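Local atomic coordinates of tryptophan synthase alpha-subunit (Pyrococcus furiosus, PDB entry 1GEQ), a protein that catalyses the aldol cleavage of indoleglycerol phosphate to indole and glyceraldehyde 3-phosphate, as the alpha subunit of tryptophan synthase in the last step of tryptophan biosynthesis. Residues 207-210 against 216-219; 181-186 against 194-199; 11-16 against 69-74; 63-68 against 98-103. All blocks are in the same frame, centred on the assembly; numbering follows the deposited sequence.

Contact 1: residues 207-210 against 216-219; sequences VSLL and GVVV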
loop_
_atom_site.group_PDB
_atom_site.type_symbol
_atom_site.label_atom_id
_atom_site.label_comp_id
_atom_site.label_asym_id
_atom_site.label_seq_id
_atom_site.Cartn_x
_atom_site.Cartn_y
_atom_site.Cartn_z
ATOM N N VAL A 207 1.248 13.985 -12.475
ATOM C CA VAL A 207 1.324 15.444 -12.470
ATOM C C VAL A 207 0.016 16.067 -11.974
ATOM O O VAL A 207 0.018 16.952 -11.116
ATOM C CB VAL A 207 1.644 15.983 -13.885
ATOM C CG1 VAL A 207 1.635 17.505 -13.885
ATOM C CG2 VAL A 207 3.001 15.454 -14.342
ATOM N N SER A 208 -1.098 15.599 -12.520
ATOM C CA SER A 208 -2.412 16.100 -12.136
ATOM C C SER A 208 -2.726 15.878 -10.655
ATOM O O SER A 208 -3.181 16.795 -9.963
ATOM C CB SER A 208 -3.492 15.424 -12.978
ATOM O OG SER A 208 -4.778 15.731 -12.472
ATOM N N LEU A 209 -2.484 14.663 -10.170
ATOM C CA LEU A 209 -2.773 14.347 -8.778
ATOM C C LEU A 209 -1.920 15.148 -7.793
ATOM O O LEU A 209 -2.418 15.612 -6.775
ATOM C CB LEU A 209 -2.621 12.844 -8.543
ATOM C CG LEU A 209 -3.696 12.041 -9.306
ATOM C CD1 LEU A 209 -3.375 10.553 -9.259
ATOM C CD2 LEU A 209 -5.061 12.323 -8.704
ATOM N N LEU A 210 -0.638 15.322 -8.093
ATOM C CA LEU A 210 0.211 16.102 -7.204
ATOM C C LEU A 210 -0.253 17.556 -7.234
ATOM O O LEU A 210 -0.322 18.210 -6.201
ATOM C CB LEU A 210 1.681 15.990 -7.640
ATOM C CG LEU A 210 2.323 14.622 -7.360
ATOM C CD1 LEU A 210 3.771 14.614 -7.833
ATOM C CD2 LEU A 210 2.247 14.325 -5.866
ATOM N N GLY A 216 1.254 12.042 -1.756
ATOM C CA GLY A 216 1.922 10.894 -2.348
ATOM C C GLY A 216 1.000 10.169 -3.318
ATOM O O GLY A 216 -0.217 10.191 -3.157
ATOM N N VAL A 217 1.595 9.541 -4.327
ATOM C CA VAL A 217 0.834 8.810 -5.331
ATOM C C VAL A 217 1.283 7.348 -5.338
ATOM O O VAL A 217 2.460 7.044 -5.563
ATOM C CB VAL A 217 1.034 9.424 -6.744
ATOM C CG1 VAL A 217 0.180 8.669 -7.782
ATOM C CG2 VAL A 217 0.640 10.907 -6.727
ATOM N N VAL A 218 0.352 6.444 -5.052
ATOM C CA VAL A 218 0.660 5.019 -5.042
ATOM C C VAL A 218 0.577 4.498 -6.478
ATOM O O VAL A 218 -0.270 4.934 -7.257
ATOM C CB VAL A 218 -0.334 4.240 -4.138
ATOM C CG1 VAL A 218 -0.123 2.730 -4.283
ATOM C CG2 VAL A 218 -0.129 4.644 -2.684
ATOM N N VAL A 219 1.491 3.600 -6.836
ATOM C CA VAL A 219 1.496 3.016 -8.173
ATOM C C VAL A 219 1.498 1.511 -7.940
ATOM O O VAL A 219 2.508 0.931 -7.536
ATOM C CB VAL A 219 2.749 3.426 -8.987
ATOM C CG1 VAL A 219 2.665 2.857 -10.411
ATOM C CG2 VAL A 219 2.849 4.963 -9.047
#
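Leu209 and Leu210 on helix 203-211 both rest on Val217 of strand 216-219, the closing half of the last beta-alpha-beta unit that includes strand 194-197 in this TIM barrel. All the contact across the two segments is apolar, and all of it is made by one methyl group of the valine. The closer of the two touches is with Leu210, where CD2 lies 3.9 Å from CG2 of Val217. The leucine leaves the helix alongside the strand, and its branch is what bends in to meet the valine. Leu209 instead points at the strand from its root, and its CB stands 4.2 Å from the same CG2.

Val217 is buried and, like Leu209, also touches Val200. No hydrogen bond crosses between the segments; the strand is held by backbone bonds to its sheet neighbours: Val217 pairs with Ser6 and Ile8 on one side of its strand, while Gly216 pairs with Val194 and Val196 on the other, and so the last strand closes the barrel against the first. The valine rotamer decides which methyl meets the helix: CG1 is anti to the backbone N (chi1 -178°), which turns CG2 outward, with CG of Leu210 4.1 Å from it.

Contact 2: residues 181-186 against 194-199; sequences DLLRRA and VAVGFG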
loop_
_atom_site.group_PDB
_atom_site.type_symbol
_atom_site.label_atom_id
_atom_site.label_comp_id
_atom_site.label_asym_id
_atom_site.label_seq_id
_atom_site.Cartn_x
_atom_site.Cartn_y
_atom_site.Cartn_z
ATOM N N ASP A 181 -12.784 14.371 -6.556
ATOM C CA ASP A 181 -13.645 14.968 -5.543
ATOM C C ASP A 181 -13.236 14.480 -4.161
ATOM O O ASP A 181 -13.194 15.256 -3.200
ATOM C CB ASP A 181 -15.116 14.609 -5.788
ATOM C CG ASP A 181 -16.036 15.128 -4.690
ATOM O OD1 ASP A 181 -16.427 14.341 -3.798
ATOM O OD2 ASP A 181 -16.353 16.336 -4.708
ATOM N N LEU A 182 -12.937 13.191 -4.067
ATOM C CA LEU A 182 -12.535 12.592 -2.799
ATOM C C LEU A 182 -11.236 13.264 -2.314
ATOM O O LEU A 182 -11.082 13.556 -1.137
ATOM C CB LEU A 182 -12.290 11.097 -2.987
ATOM C CG LEU A 182 -12.330 10.154 -1.772
ATOM C CD1 LEU A 182 -11.381 8.986 -2.016
ATOM C CD2 LEU A 182 -11.964 10.867 -0.516
ATOM N N LEU A 183 -10.304 13.477 -3.237
ATOM C CA LEU A 183 -9.027 14.110 -2.899
ATOM C C LEU A 183 -9.238 15.552 -2.424
ATOM O O LEU A 183 -8.681 15.968 -1.412
ATOM C CB LEU A 183 -8.097 14.094 -4.120
ATOM C CG LEU A 183 -6.764 14.856 -3.997
ATOM C CD1 LEU A 183 -5.963 14.352 -2.793
ATOM C CD2 LEU A 183 -5.997 14.669 -5.287
ATOM N N ARG A 184 -10.053 16.307 -3.158
ATOM C CA ARG A 184 -10.343 17.693 -2.802
ATOM C C ARG A 184 -10.896 17.770 -1.382
ATOM O O ARG A 184 -10.427 18.558 -0.561
ATOM C CB ARG A 184 -11.367 18.296 -3.770
ATOM C CG ARG A 184 -11.523 19.805 -3.618
ATOM C CD ARG A 184 -12.833 20.318 -4.206
ATOM N NE ARG A 184 -13.975 19.976 -3.358
ATOM C CZ ARG A 184 -14.921 19.099 -3.681
ATOM N NH1 ARG A 184 -14.873 18.461 -4.843
ATOM N NH2 ARG A 184 -15.914 18.858 -2.836
ATOM N N ARG A 185 -11.905 16.947 -1.109
ATOM C CA ARG A 185 -12.541 16.884 0.201
ATOM C C ARG A 185 -11.535 16.495 1.278
ATOM O O ARG A 185 -11.497 17.091 2.356
ATOM C CB ARG A 185 -13.706 15.871 0.173
ATOM C CG ARG A 185 -15.005 16.439 -0.392
ATOM C CD ARG A 185 -15.920 15.356 -0.941
ATOM N NE ARG A 185 -16.007 14.196 -0.066
ATOM C CZ ARG A 185 -16.092 12.945 -0.499
ATOM N NH1 ARG A 185 -16.097 12.684 -1.794
ATOM N NH2 ARG A 185 -16.174 11.951 0.362
ATOM N N ALA A 186 -10.714 15.490 0.986
ATOM C CA ALA A 186 -9.730 15.032 1.957
ATOM C C ALA A 186 -8.722 16.119 2.359
ATOM O O ALA A 186 -8.425 16.277 3.537
ATOM C CB ALA A 186 -8.997 13.813 1.413
ATOM N N VAL A 194 -1.848 12.636 2.751
ATOM C CA VAL A 194 -2.744 11.762 2.006
ATOM C C VAL A 194 -2.024 11.175 0.802
ATOM O O VAL A 194 -1.280 11.876 0.116
ATOM C CB VAL A 194 -3.993 12.548 1.490
ATOM C CG1 VAL A 194 -4.823 11.673 0.575
ATOM C CG2 VAL A 194 -4.830 13.027 2.666
ATOM N N ALA A 195 -2.243 9.887 0.558
ATOM C CA ALA A 195 -1.660 9.218 -0.596
ATOM C C ALA A 195 -2.875 8.705 -1.368
ATOM O O ALA A 195 -3.898 8.353 -0.757
ATOM C CB ALA A 195 -0.771 8.047 -0.149
ATOM N N VAL A 196 -2.787 8.688 -2.691
ATOM C CA VAL A 196 -3.908 8.226 -3.505
ATOM C C VAL A 196 -3.540 7.020 -4.370
ATOM O O VAL A 196 -2.433 6.934 -4.902
ATOM C CB VAL A 196 -4.418 9.340 -4.450
ATOM C CG1 VAL A 196 -4.906 10.541 -3.636
ATOM C CG2 VAL A 196 -3.289 9.765 -5.409
ATOM N N GLY A 197 -4.486 6.089 -4.480
ATOM C CA GLY A 197 -4.298 4.902 -5.300
ATOM C C GLY A 197 -5.509 4.892 -6.204
ATOM O O GLY A 197 -6.515 4.236 -5.914
ATOM N N PHE A 198 -5.424 5.660 -7.284
ATOM C CA PHE A 198 -6.528 5.796 -8.216
ATOM C C PHE A 198 -6.327 5.068 -9.544
ATOM O O PHE A 198 -7.044 5.341 -10.504
ATOM C CB PHE A 198 -6.771 7.284 -8.493
ATOM C CG PHE A 198 -7.239 8.081 -7.288
ATOM C CD1 PHE A 198 -7.166 9.471 -7.302
ATOM C CD2 PHE A 198 -7.808 7.456 -6.180
ATOM C CE1 PHE A 198 -7.664 10.226 -6.240
ATOM C CE2 PHE A 198 -8.305 8.197 -5.116
ATOM C CZ PHE A 198 -8.233 9.589 -5.144
ATOM N N GLY A 199 -5.342 4.175 -9.607
ATOM C CA GLY A 199 -5.097 3.431 -10.833
ATOM C C GLY A 199 -4.292 4.215 -11.854
ATOM O O GLY A 199 -4.610 4.224 -13.042
#
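Leu183 meets Val196 nearly at a right angle, the leucine branch coming down from helix 177-189 across the valine on strand 194-197. The touching atoms are CD1 of Leu183 and CG1 of Val196, 4.0 Å apart. With its CG anti to the backbone N (chi1 173°), Leu183 lays CD1 on the valine, and the same methyl comes within 4.5 Å of CG1 of Val194.

The Phe198 ring, just past the strand end, is approached from several directions. CB of Val196 sits 3.7 Å above the ring plane, over its centre, so one face is packed by its own strand. Leu183 reaches the edge of the ring instead, with CB 4.4 Å from CE1, and CD1 of Leu182 comes up obliquely to CE2. One turn further along the helix, Ala186 lays its CB against CG2 of Val194 at 4.4 Å.

The outer side of the helix is polar: Asp181 forms salt bridges with both Arg184 and Arg185, its OD1 met by Arg185 NH1 at 2.6 Å.

Helix and strand run antiparallel: the axes of the short segments 181-186 and 194-197 are 174° apart and 10.2 Å from each other at closest approach, as expected for a helix returning over a TIM barrel. Leu162 of strand 159-163 touches Leu182, Ala186 and Val194, and Leu209 of the next helix, 203-211, packs on Val196 and Phe198.

Contact 3: residues 11-16 against 69-74; sequences LTAGDP and FWIVKE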
loop_
_atom_site.group_PDB
_atom_site.type_symbol
_atom_site.label_atom_id
_atom_site.label_comp_id
_atom_site.label_asym_id
_atom_site.label_seq_id
_atom_site.Cartn_x
_atom_site.Cartn_y
_atom_site.Cartn_z
ATOM N N LEU A 11 3.356 -3.619 -4.211
ATOM C CA LEU A 11 3.720 -4.912 -4.792
ATOM C C LEU A 11 3.105 -5.991 -3.923
ATOM O O LEU A 11 2.997 -5.822 -2.711
ATOM C CB LEU A 11 5.246 -5.114 -4.804
ATOM C CG LEU A 11 6.129 -4.238 -5.692
ATOM C CD1 LEU A 11 7.585 -4.604 -5.468
ATOM C CD2 LEU A 11 5.758 -4.438 -7.147
ATOM N N THR A 12 2.701 -7.101 -4.532
ATOM C CA THR A 12 2.138 -8.192 -3.753
ATOM C C THR A 12 3.280 -9.126 -3.334
ATOM O O THR A 12 4.099 -9.526 -4.169
ATOM C CB THR A 12 1.094 -8.976 -4.571
ATOM O OG1 THR A 12 0.004 -8.102 -4.904
ATOM C CG2 THR A 12 0.564 -10.165 -3.773
ATOM N N ALA A 13 3.352 -9.451 -2.045
ATOM C CA ALA A 13 4.408 -10.337 -1.553
ATOM C C ALA A 13 4.254 -11.737 -2.154
ATOM O O ALA A 13 3.154 -12.292 -2.190
ATOM C CB ALA A 13 4.363 -10.416 -0.024
ATOM N N GLY A 14 5.362 -12.290 -2.642
ATOM C CA GLY A 14 5.338 -13.629 -3.213
ATOM C C GLY A 14 4.879 -13.733 -4.653
ATOM O O GLY A 14 4.595 -14.830 -5.136
ATOM N N ASP A 15 4.812 -12.604 -5.352
ATOM C CA ASP A 15 4.383 -12.591 -6.753
ATOM C C ASP A 15 5.552 -12.213 -7.665
ATOM O O ASP A 15 5.922 -11.041 -7.741
ATOM C CB ASP A 15 3.240 -11.580 -6.933
ATOM C CG ASP A 15 2.758 -11.481 -8.372
ATOM O OD1 ASP A 15 2.067 -10.491 -8.690
ATOM O OD2 ASP A 15 3.053 -12.383 -9.182
ATOM N N PRO A 16 6.131 -13.186 -8.394
ATOM C CA PRO A 16 5.846 -14.627 -8.485
ATOM C C PRO A 16 6.402 -15.484 -7.345
ATOM O O PRO A 16 5.972 -16.623 -7.150
ATOM C CB PRO A 16 6.468 -15.004 -9.824
ATOM C CG PRO A 16 7.711 -14.177 -9.817
ATOM C CD PRO A 16 7.175 -12.817 -9.373
ATOM N N PHE A 69 7.397 -11.340 6.272
ATOM C CA PHE A 69 8.322 -10.792 7.249
ATOM C C PHE A 69 9.767 -11.015 6.825
ATOM O O PHE A 69 10.646 -10.235 7.175
ATOM C CB PHE A 69 8.072 -11.411 8.631
ATOM C CG PHE A 69 6.697 -11.134 9.185
ATOM C CD1 PHE A 69 6.188 -9.835 9.207
ATOM C CD2 PHE A 69 5.916 -12.167 9.702
ATOM C CE1 PHE A 69 4.921 -9.568 9.737
ATOM C CE2 PHE A 69 4.651 -11.913 10.233
ATOM C CZ PHE A 69 4.151 -10.610 10.252
ATOM N N TRP A 70 10.010 -12.078 6.065
ATOM C CA TRP A 70 11.352 -12.392 5.580
ATOM C C TRP A 70 11.770 -11.331 4.569
ATOM O O TRP A 70 12.893 -10.836 4.596
ATOM C CB TRP A 70 11.361 -13.767 4.903
ATOM C CG TRP A 70 12.670 -14.110 4.239
ATOM C CD1 TRP A 70 13.745 -14.727 4.813
ATOM C CD2 TRP A 70 13.051 -13.827 2.887
ATOM N NE1 TRP A 70 14.770 -14.845 3.905
ATOM C CE2 TRP A 70 14.367 -14.295 2.709
ATOM C CE3 TRP A 70 12.398 -13.211 1.805
ATOM C CZ2 TRP A 70 15.055 -14.179 1.495
ATOM C CZ3 TRP A 70 13.080 -13.092 0.597
ATOM C CH2 TRP A 70 14.395 -13.570 0.454
ATOM N N ILE A 71 10.850 -11.003 3.666
ATOM C CA ILE A 71 11.096 -10.003 2.634
ATOM C C ILE A 71 11.505 -8.670 3.248
ATOM O O ILE A 71 12.511 -8.080 2.855
ATOM C CB ILE A 71 9.833 -9.801 1.760
ATOM C CG1 ILE A 71 9.587 -11.056 0.915
ATOM C CG2 ILE A 71 9.996 -8.581 0.869
ATOM C CD1 ILE A 71 8.303 -11.018 0.100
ATOM N N VAL A 72 10.721 -8.205 4.215
ATOM C CA VAL A 72 10.998 -6.941 4.884
ATOM C C VAL A 72 12.318 -6.990 5.644
ATOM O O VAL A 72 13.106 -6.046 5.598
ATOM C CB VAL A 72 9.869 -6.573 5.876
ATOM C CG1 VAL A 72 10.261 -5.337 6.679
ATOM C CG2 VAL A 72 8.573 -6.323 5.117
ATOM N N LYS A 73 12.554 -8.089 6.350
ATOM C CA LYS A 73 13.784 -8.234 7.113
ATOM C C LYS A 73 14.983 -8.094 6.181
ATOM O O LYS A 73 15.901 -7.322 6.450
ATOM C CB LYS A 73 13.819 -9.597 7.799
ATOM C CG LYS A 73 14.823 -9.686 8.922
ATOM C CD LYS A 73 15.141 -11.131 9.263
ATOM C CE LYS A 73 15.909 -11.803 8.132
ATOM N NZ LYS A 73 15.190 -12.984 7.582
ATOM N N GLU A 74 14.967 -8.840 5.079
ATOM C CA GLU A 74 16.056 -8.790 4.110
ATOM C C GLU A 74 16.204 -7.413 3.490
ATOM O O GLU A 74 17.317 -6.938 3.265
ATOM C CB GLU A 74 15.831 -9.824 3.008
ATOM C CG GLU A 74 16.206 -11.221 3.439
ATOM C CD GLU A 74 17.691 -11.338 3.717
ATOM O OE1 GLU A 74 18.057 -11.984 4.718
ATOM O OE2 GLU A 74 18.487 -10.778 2.932
#
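Ile71 puts the end of its side chain against the turn at Ala13 and Gly14, where the first strand of the TIM barrel, 6-12, gives way to the loop that follows it. CD1 of Ile71 lies 4.0 Å from CB of Ala13, methyl to methyl, and 4.2 Å from N of Gly14. These are packing contacts, and no hydrogen bond crosses between the segments. The isoleucine is stretched out to get there: CG1 is anti to the carbonyl carbon (chi1 -69°) and CD1 continues straight on (chi2 175°), which carries the methyl from helix 65-76 to the turn.

The next shell fixes the loop. Residues Thr12 to Asp15 form a type II beta turn, in which Gly14 has positive phi; a side chain there would run into the carbonyl O of Ala13. Gly14 N is hydrogen-bonded to Thr21 OG1 of helix 18-28, and Thr21 also packs on Ile71, so the same threonine touches both halves of the contact. Backbone pairing of Ala13 with Gly38 ties the turn to the neighbouring barrel strand.

Further out, Asp15 makes a salt bridge to Arg57. On the helix, Trp70 makes a cation-pi contact with Lys18, while one face of its indole is packed by its own helix, with CG of Glu74 3.6 Å above the ring plane and offset toward the rim.

Contact 4: residues 63-68 against 98-103; sequences FKLREA and RNFLAE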
loop_
_atom_site.group_PDB
_atom_site.type_symbol
_atom_site.label_atom_id
_atom_site.label_comp_id
_atom_site.label_asym_id
_atom_site.label_seq_id
_atom_site.Cartn_x
_atom_site.Cartn_y
_atom_site.Cartn_z
ATOM N N PHE A 63 2.761 -19.144 -1.406
ATOM C CA PHE A 63 3.246 -18.128 -0.481
ATOM C C PHE A 63 2.814 -18.426 0.948
ATOM O O PHE A 63 1.731 -18.957 1.188
ATOM C CB PHE A 63 2.745 -16.743 -0.898
ATOM C CG PHE A 63 3.041 -15.670 0.106
ATOM C CD1 PHE A 63 2.093 -15.309 1.060
ATOM C CD2 PHE A 63 4.281 -15.047 0.127
ATOM C CE1 PHE A 63 2.385 -14.339 2.015
ATOM C CE2 PHE A 63 4.578 -14.081 1.079
ATOM C CZ PHE A 63 3.627 -13.727 2.024
ATOM N N LYS A 64 3.679 -18.090 1.897
ATOM C CA LYS A 64 3.409 -18.310 3.310
ATOM C C LYS A 64 3.460 -16.973 4.033
ATOM O O LYS A 64 4.345 -16.163 3.778
ATOM C CB LYS A 64 4.445 -19.278 3.892
ATOM C CG LYS A 64 3.884 -20.650 4.223
ATOM C CD LYS A 64 2.983 -21.163 3.109
ATOM C CE LYS A 64 2.233 -22.418 3.539
ATOM N NZ LYS A 64 1.022 -22.657 2.707
ATOM N N LEU A 65 2.503 -16.752 4.929
ATOM C CA LEU A 65 2.410 -15.502 5.681
ATOM C C LEU A 65 3.738 -14.964 6.187
ATOM O O LEU A 65 4.076 -13.807 5.939
ATOM C CB LEU A 65 1.470 -15.661 6.877
ATOM C CG LEU A 65 1.302 -14.391 7.718
ATOM C CD1 LEU A 65 0.471 -13.380 6.943
ATOM C CD2 LEU A 65 0.636 -14.719 9.046
ATOM N N ARG A 66 4.479 -15.800 6.908
ATOM C CA ARG A 66 5.758 -15.400 7.478
ATOM C C ARG A 66 6.795 -14.970 6.448
ATOM O O ARG A 66 7.726 -14.230 6.772
ATOM C CB ARG A 66 6.309 -16.530 8.350
ATOM C CG ARG A 66 5.356 -16.950 9.464
ATOM C CD ARG A 66 5.950 -16.743 10.858
ATOM N NE ARG A 66 5.083 -15.931 11.714
ATOM C CZ ARG A 66 3.824 -16.237 12.025
ATOM N NH1 ARG A 66 3.267 -17.346 11.555
ATOM N NH2 ARG A 66 3.119 -15.427 12.803
ATOM N N GLU A 67 6.645 -15.420 5.206
ATOM C CA GLU A 67 7.598 -15.042 4.169
ATOM C C GLU A 67 7.555 -13.539 3.940
ATOM O O GLU A 67 8.522 -12.946 3.464
ATOM C CB GLU A 67 7.303 -15.797 2.870
ATOM C CG GLU A 67 7.793 -17.236 2.904
ATOM C CD GLU A 67 7.340 -18.040 1.705
ATOM O OE1 GLU A 67 7.645 -19.248 1.659
ATOM O OE2 GLU A 67 6.676 -17.467 0.811
ATOM N N ALA A 68 6.430 -12.921 4.283
ATOM C CA ALA A 68 6.290 -11.482 4.126
ATOM C C ALA A 68 7.296 -10.819 5.052
ATOM O O ALA A 68 7.971 -9.864 4.678
ATOM C CB ALA A 68 4.870 -11.053 4.490
ATOM N N ARG A 98 -2.115 -8.591 18.360
ATOM C CA ARG A 98 -0.898 -8.255 19.088
ATOM C C ARG A 98 0.305 -9.027 18.558
ATOM O O ARG A 98 1.333 -8.431 18.238
ATOM C CB ARG A 98 -1.082 -8.522 20.582
ATOM C CG ARG A 98 0.060 -7.995 21.426
ATOM C CD ARG A 98 -0.457 -7.461 22.748
ATOM N NE ARG A 98 0.052 -6.117 23.001
ATOM C CZ ARG A 98 -0.690 -5.116 23.461
ATOM N NH1 ARG A 98 -1.979 -5.304 23.720
ATOM N NH2 ARG A 98 -0.149 -3.923 23.644
ATOM N N ASN A 99 0.176 -10.348 18.463
ATOM C CA ASN A 99 1.263 -11.181 17.953
ATOM C C ASN A 99 1.722 -10.690 16.584
ATOM O O ASN A 99 2.915 -10.545 16.333
ATOM C CB ASN A 99 0.823 -12.642 17.800
ATOM C CG ASN A 99 0.605 -13.337 19.126
ATOM O OD1 ASN A 99 0.973 -12.823 20.180
ATOM N ND2 ASN A 99 0.011 -14.528 19.078
ATOM N N PHE A 100 0.757 -10.447 15.702
ATOM C CA PHE A 100 1.050 -9.997 14.348
ATOM C C PHE A 100 1.804 -8.677 14.336
ATOM O O PHE A 100 2.903 -8.585 13.787
ATOM C CB PHE A 100 -0.248 -9.850 13.548
ATOM C CG PHE A 100 -0.032 -9.707 12.066
ATOM C CD1 PHE A 100 -0.256 -10.783 11.214
ATOM C CD2 PHE A 100 0.416 -8.506 11.524
ATOM C CE1 PHE A 100 -0.035 -10.669 9.842
ATOM C CE2 PHE A 100 0.642 -8.380 10.153
ATOM C CZ PHE A 100 0.416 -9.464 9.310
ATOM N N LEU A 101 1.210 -7.653 14.939
ATOM C CA LEU A 101 1.826 -6.333 14.981
ATOM C C LEU A 101 3.238 -6.369 15.570
ATOM O O LEU A 101 4.141 -5.680 15.087
ATOM C CB LEU A 101 0.938 -5.370 15.776
ATOM C CG LEU A 101 -0.452 -5.121 15.178
ATOM C CD1 LEU A 101 -1.202 -4.090 16.010
ATOM C CD2 LEU A 101 -0.310 -4.640 13.741
ATOM N N ALA A 102 3.427 -7.184 16.603
ATOM C CA ALA A 102 4.727 -7.308 17.259
ATOM C C ALA A 102 5.805 -7.851 16.318
ATOM O O ALA A 102 6.893 -7.281 16.208
ATOM C CB ALA A 102 4.608 -8.211 18.482
ATOM N N GLU A 103 5.502 -8.959 15.651
ATOM C CA GLU A 103 6.456 -9.564 14.731
ATOM C C GLU A 103 6.685 -8.642 13.533
ATOM O O GLU A 103 7.786 -8.579 12.989
ATOM C CB GLU A 103 5.949 -10.931 14.264
ATOM C CG GLU A 103 6.995 -11.779 13.545
ATOM C CD GLU A 103 6.496 -13.182 13.242
ATOM O OE1 GLU A 103 7.295 -14.015 12.757
ATOM O OE2 GLU A 103 5.301 -13.453 13.487
#
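Leu65 and Phe100 form the close-packed, inner part of this contact between helices 65-76 and 97-107, while Arg66 and Glu103 join it on the more exposed, solvent side. The leucine comes in at the edge of the phenylalanine ring, near its plane, with CD1 4.0 Å and CD2 4.2 Å from CE1, so both branch methyls face the same ring carbon from one side. Phe100 reaches this position with its CG anti to the backbone N (chi1 -166°). Its ring is further confined by Phe69, set edge-to-face against it, and by Ile39, which also touches Leu65.

The outer side is polar and more open to solvent, bridged by long side chains. Arg66 bends at its second and third torsions to bring its guanidinium group side-on to the carboxylate of Glu103, whose chain is extended. The two planes are nearly coplanar, 14° apart. NE and NH2 both grip OE2, at 3.1 and 3.0 Å; the N-H of NH2 points at the syn lone pair of OE2 of Glu103, with an N-H...O angle of 148°. A weak bond from NE to OE1 adds to the hold, so the fork closes mainly on one oxygen. An alanine in place of Glu103 is likely to leave the Arg66 guanidinium without its anionic mate and able to swing away from the helix pair.

The contact lies away from the active-site residues Glu36 and Asp47. A hydrophobic pair inside and a salt bridge outside join two helices on the outer layer of the TIM barrel.

From the N terminus, contact 3 opens first, at the end of strand 6-12, and closes at helix 65-76. Contact 4 starts at 63-68, before that closure, and ends on helix 97-107, so the two cross along the chain and share helix 65-76. They touch, through Phe69 against Glu103 and Phe63 against the turn at 13-14, and tie the first strand's loop to two outer helices. Contacts 2 and 1 follow in series on the opposite side of the chain's centre, each closing a short helix-to-strand connection. Their strands 194-197 and 216-219 are neighbours, and 216-219 also adjoins 6-12, which brings contact 3 into the same closed sheet.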